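Local coordinates for uncharacterized protein (Silicibacter pomeroyi DSS-3, PDB 2RE3) that is of unknown function but belongs to the DUF1285 family, a fold of repeated motifs, and may take part in signal transduction, at residues G119-R131 and P143-I155. Numbering follows the deposited sequence.
Sequences GDSAVAGEGNPIR and PYVHVRAGLEALI
Arg131 lays its guanidinium almost parallel to the ring of Tyr144, the planes 12° apart, with NH2 3.5 Å from CD1 near the rim, an off-centre cation-pi stack. Leu154 CD1 lies over the opposite ring face, and the phenol OH is hydrogen-bonded to Asp93. A bend at chi3 (76°) helps carry the guanidinium across strand 144-148 to Glu152, on the next strand, which takes it side-on in a bidentate salt bridge: NE reaches OE2 at 3.2 Å and NH2 reaches OE1 at 2.6 Å, carboxylate and guanidinium nearly coplanar. Thus Glu152 holds the edge while Tyr144 covers a face. Beneath, strand 130-131 pairs antiparallel with strand 144-148 at the sheet's margin: Arg131 and Tyr144 exchange two backbone bonds, and His146 N donates to Pro129 O. On the other side of the sheet, Ile130 CG1 meets Val145 CG2 at 4.3 Å.

His146 gives ND1-H to a lone pair of Asn128 OD1 at 2.7 Å, ring and amide planes 22° apart. Asn128 ND2 donates to Val123 O across the base of the connecting loop, while His146 NE2 accepts from Gly150 N. At the classic beta bulge where Val147 and Arg148 both face Leu151, Arg148 NH1 donates to Asp120 OD2 at 3.0 Å in a salt bridge, the oxygen met from above the carboxylate plane.

The Asn128-His146 bond, this salt bridge and Ala122 CB seated against Val147 CA probably tie the loop and edge strand 121-123 to strand 144-148. With NE2 accepting and ND1 donating, His146 is probably a neutral ND1-H tautomer, and Tyr144 and Glu152 together should restrict rotation of the Arg131 guanidinium.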
# COMPACT_ATOMS: atom_id res chain seq x y z
N GLY A 119 0.65 -9.23 4.29
CA GLY A 119 -0.16 -9.75 5.36
C GLY A 119 -0.90 -8.72 6.20
O GLY A 119 -1.64 -9.12 7.10
N ASP A 120 -0.73 -7.43 5.94
CA ASP A 120 -1.42 -6.44 6.75
C ASP A 120 -2.88 -6.28 6.32
O ASP A 120 -3.26 -6.51 5.16
CB ASP A 120 -0.74 -5.08 6.70
CG ASP A 120 0.65 -5.08 7.31
OD1 ASP A 120 0.90 -5.77 8.34
OD2 ASP A 120 1.48 -4.33 6.74
N SER A 121 -3.69 -5.86 7.27
CA SER A 121 -5.11 -5.73 7.11
C SER A 121 -5.45 -4.23 7.17
O SER A 121 -4.96 -3.54 8.06
CB SER A 121 -5.76 -6.47 8.27
OG SER A 121 -7.15 -6.34 8.23
N ALA A 122 -6.30 -3.73 6.27
CA ALA A 122 -6.77 -2.33 6.38
C ALA A 122 -8.25 -2.25 6.16
O ALA A 122 -8.71 -2.62 5.10
CB ALA A 122 -6.10 -1.47 5.36
N VAL A 123 -8.99 -1.77 7.16
CA VAL A 123 -10.42 -1.60 7.05
C VAL A 123 -10.68 -0.30 6.31
O VAL A 123 -10.32 0.79 6.82
CB VAL A 123 -11.06 -1.52 8.43
CG1 VAL A 123 -12.51 -1.04 8.34
CG2 VAL A 123 -10.91 -2.86 9.18
N ALA A 124 -11.28 -0.37 5.12
CA ALA A 124 -11.54 0.86 4.36
C ALA A 124 -12.58 1.75 5.04
O ALA A 124 -13.59 1.29 5.56
CB ALA A 124 -11.95 0.56 2.90
N GLY A 125 -12.31 3.04 5.05
CA GLY A 125 -13.18 4.00 5.72
C GLY A 125 -12.47 5.33 5.78
O GLY A 125 -11.43 5.51 5.16
N GLU A 126 -13.01 6.26 6.54
CA GLU A 126 -12.40 7.57 6.60
C GLU A 126 -10.94 7.54 7.04
O GLU A 126 -10.13 8.24 6.48
CB GLU A 126 -13.21 8.48 7.49
CG GLU A 126 -12.87 9.93 7.28
CD GLU A 126 -13.74 10.78 8.15
OE1 GLU A 126 -14.88 11.06 7.71
OE2 GLU A 126 -13.29 11.13 9.27
N GLY A 127 -10.62 6.72 8.04
CA GLY A 127 -9.22 6.57 8.51
C GLY A 127 -8.29 5.95 7.47
O GLY A 127 -7.09 6.26 7.41
N ASN A 128 -8.84 5.05 6.65
CA ASN A 128 -8.10 4.42 5.59
C ASN A 128 -8.89 4.58 4.27
O ASN A 128 -9.58 3.63 3.82
CB ASN A 128 -7.90 2.96 5.92
CG ASN A 128 -7.08 2.74 7.16
OD1 ASN A 128 -5.96 3.24 7.30
ND2 ASN A 128 -7.62 1.97 8.06
N PRO A 129 -8.82 5.77 3.64
CA PRO A 129 -9.71 5.97 2.49
C PRO A 129 -9.23 5.25 1.26
O PRO A 129 -8.05 4.91 1.16
CB PRO A 129 -9.67 7.48 2.28
CG PRO A 129 -8.37 7.91 2.80
CD PRO A 129 -8.03 6.96 3.93
N ILE A 130 -10.19 4.97 0.38
CA ILE A 130 -9.94 4.48 -0.98
C ILE A 130 -9.82 5.69 -1.87
O ILE A 130 -10.63 6.59 -1.79
CB ILE A 130 -11.09 3.58 -1.47
CG1 ILE A 130 -11.19 2.36 -0.55
CG2 ILE A 130 -10.86 3.16 -2.90
CD1 ILE A 130 -12.48 1.57 -0.66
N ARG A 131 -8.82 5.74 -2.73
CA ARG A 131 -8.58 6.89 -3.61
C ARG A 131 -8.68 6.41 -5.03
O ARG A 131 -8.35 5.26 -5.30
CB ARG A 131 -7.17 7.40 -3.32
CG ARG A 131 -6.58 8.30 -4.35
CD ARG A 131 -5.41 9.06 -3.77
NE ARG A 131 -4.21 8.23 -3.63
CZ ARG A 131 -3.31 8.02 -4.60
NH1 ARG A 131 -3.46 8.53 -5.82
NH2 ARG A 131 -2.26 7.26 -4.36
N PRO A 143 -6.99 2.20 -8.47
CA PRO A 143 -7.35 2.73 -7.18
C PRO A 143 -6.43 2.21 -6.07
O PRO A 143 -5.91 1.09 -6.16
CB PRO A 143 -8.76 2.18 -6.99
CG PRO A 143 -8.75 0.87 -7.68
CD PRO A 143 -7.60 0.89 -8.70
N TYR A 144 -6.27 3.01 -5.03
CA TYR A 144 -5.47 2.65 -3.87
C TYR A 144 -6.31 2.62 -2.61
O TYR A 144 -7.42 3.17 -2.60
CB TYR A 144 -4.38 3.67 -3.68
CG TYR A 144 -3.49 3.86 -4.90
CD1 TYR A 144 -3.90 4.65 -5.95
CD2 TYR A 144 -2.23 3.26 -4.98
CE1 TYR A 144 -3.09 4.88 -7.06
CE2 TYR A 144 -1.39 3.48 -6.09
CZ TYR A 144 -1.85 4.30 -7.13
OH TYR A 144 -1.10 4.54 -8.23
N VAL A 145 -5.80 1.98 -1.56
CA VAL A 145 -6.35 2.09 -0.21
C VAL A 145 -5.23 2.34 0.81
O VAL A 145 -4.14 1.78 0.71
CB VAL A 145 -7.19 0.86 0.20
CG1 VAL A 145 -6.38 -0.43 0.16
CG2 VAL A 145 -7.74 1.05 1.59
N HIS A 146 -5.50 3.23 1.74
CA HIS A 146 -4.53 3.57 2.78
C HIS A 146 -4.45 2.42 3.78
O HIS A 146 -5.47 1.84 4.17
CB HIS A 146 -5.00 4.85 3.48
CG HIS A 146 -4.12 5.31 4.61
ND1 HIS A 146 -4.39 4.99 5.92
CD2 HIS A 146 -3.06 6.14 4.64
CE1 HIS A 146 -3.50 5.57 6.71
NE2 HIS A 146 -2.68 6.28 5.96
N VAL A 147 -3.22 2.06 4.13
CA VAL A 147 -2.96 1.00 5.11
C VAL A 147 -2.51 1.63 6.41
O VAL A 147 -3.10 1.38 7.45
CB VAL A 147 -1.85 0.06 4.61
CG1 VAL A 147 -1.58 -1.06 5.64
CG2 VAL A 147 -2.18 -0.44 3.19
N ARG A 148 -1.44 2.44 6.38
CA ARG A 148 -1.03 3.14 7.58
C ARG A 148 -0.07 4.27 7.27
O ARG A 148 0.73 4.18 6.34
CB ARG A 148 -0.37 2.19 8.60
CG ARG A 148 0.94 1.54 8.14
CD ARG A 148 1.69 0.83 9.30
NE ARG A 148 2.96 0.29 8.80
CZ ARG A 148 3.06 -0.84 8.09
NH1 ARG A 148 1.99 -1.58 7.86
NH2 ARG A 148 4.25 -1.24 7.63
N ALA A 149 -0.17 5.33 8.05
CA ALA A 149 0.84 6.37 8.08
C ALA A 149 1.24 6.86 6.69
O ALA A 149 2.40 7.17 6.45
CB ALA A 149 2.04 5.89 8.87
N GLY A 150 0.27 6.93 5.79
CA GLY A 150 0.49 7.38 4.41
C GLY A 150 0.96 6.31 3.47
O GLY A 150 1.19 6.56 2.27
N LEU A 151 1.15 5.10 3.98
CA LEU A 151 1.58 4.04 3.12
C LEU A 151 0.31 3.44 2.52
O LEU A 151 -0.58 2.99 3.25
CB LEU A 151 2.33 2.99 3.90
CG LEU A 151 3.53 3.44 4.73
CD1 LEU A 151 3.98 2.25 5.55
CD2 LEU A 151 4.67 4.00 3.85
N GLU A 152 0.22 3.43 1.19
CA GLU A 152 -0.94 2.96 0.51
C GLU A 152 -0.68 1.64 -0.18
O GLU A 152 0.45 1.32 -0.51
CB GLU A 152 -1.36 3.98 -0.53
CG GLU A 152 -1.98 5.21 0.04
CD GLU A 152 -2.44 6.14 -1.06
OE1 GLU A 152 -1.61 6.50 -1.91
OE2 GLU A 152 -3.64 6.48 -1.06
N ALA A 153 -1.77 0.90 -0.40
CA ALA A 153 -1.78 -0.30 -1.20
C ALA A 153 -2.50 -0.06 -2.56
O ALA A 153 -3.64 0.44 -2.62
CB ALA A 153 -2.47 -1.41 -0.43
N LEU A 154 -1.83 -0.42 -3.65
CA LEU A 154 -2.48 -0.47 -4.96
C LEU A 154 -3.37 -1.70 -4.97
O LEU A 154 -2.91 -2.81 -4.67
CB LEU A 154 -1.45 -0.58 -6.08
CG LEU A 154 -2.00 -0.58 -7.49
CD1 LEU A 154 -2.61 0.77 -7.83
CD2 LEU A 154 -0.88 -0.93 -8.47
N ILE A 155 -4.64 -1.51 -5.33
CA ILE A 155 -5.61 -2.61 -5.36
C ILE A 155 -5.39 -3.41 -6.65
O ILE A 155 -5.45 -2.84 -7.73
CB ILE A 155 -7.06 -2.06 -5.24
CG1 ILE A 155 -7.27 -1.40 -3.88
CG2 ILE A 155 -8.09 -3.15 -5.38
CD1 ILE A 155 -8.41 -0.44 -3.87
O HOH W 1 3.92 -4.17 6.64
O HOH W 2 -5.86 6.68 0.30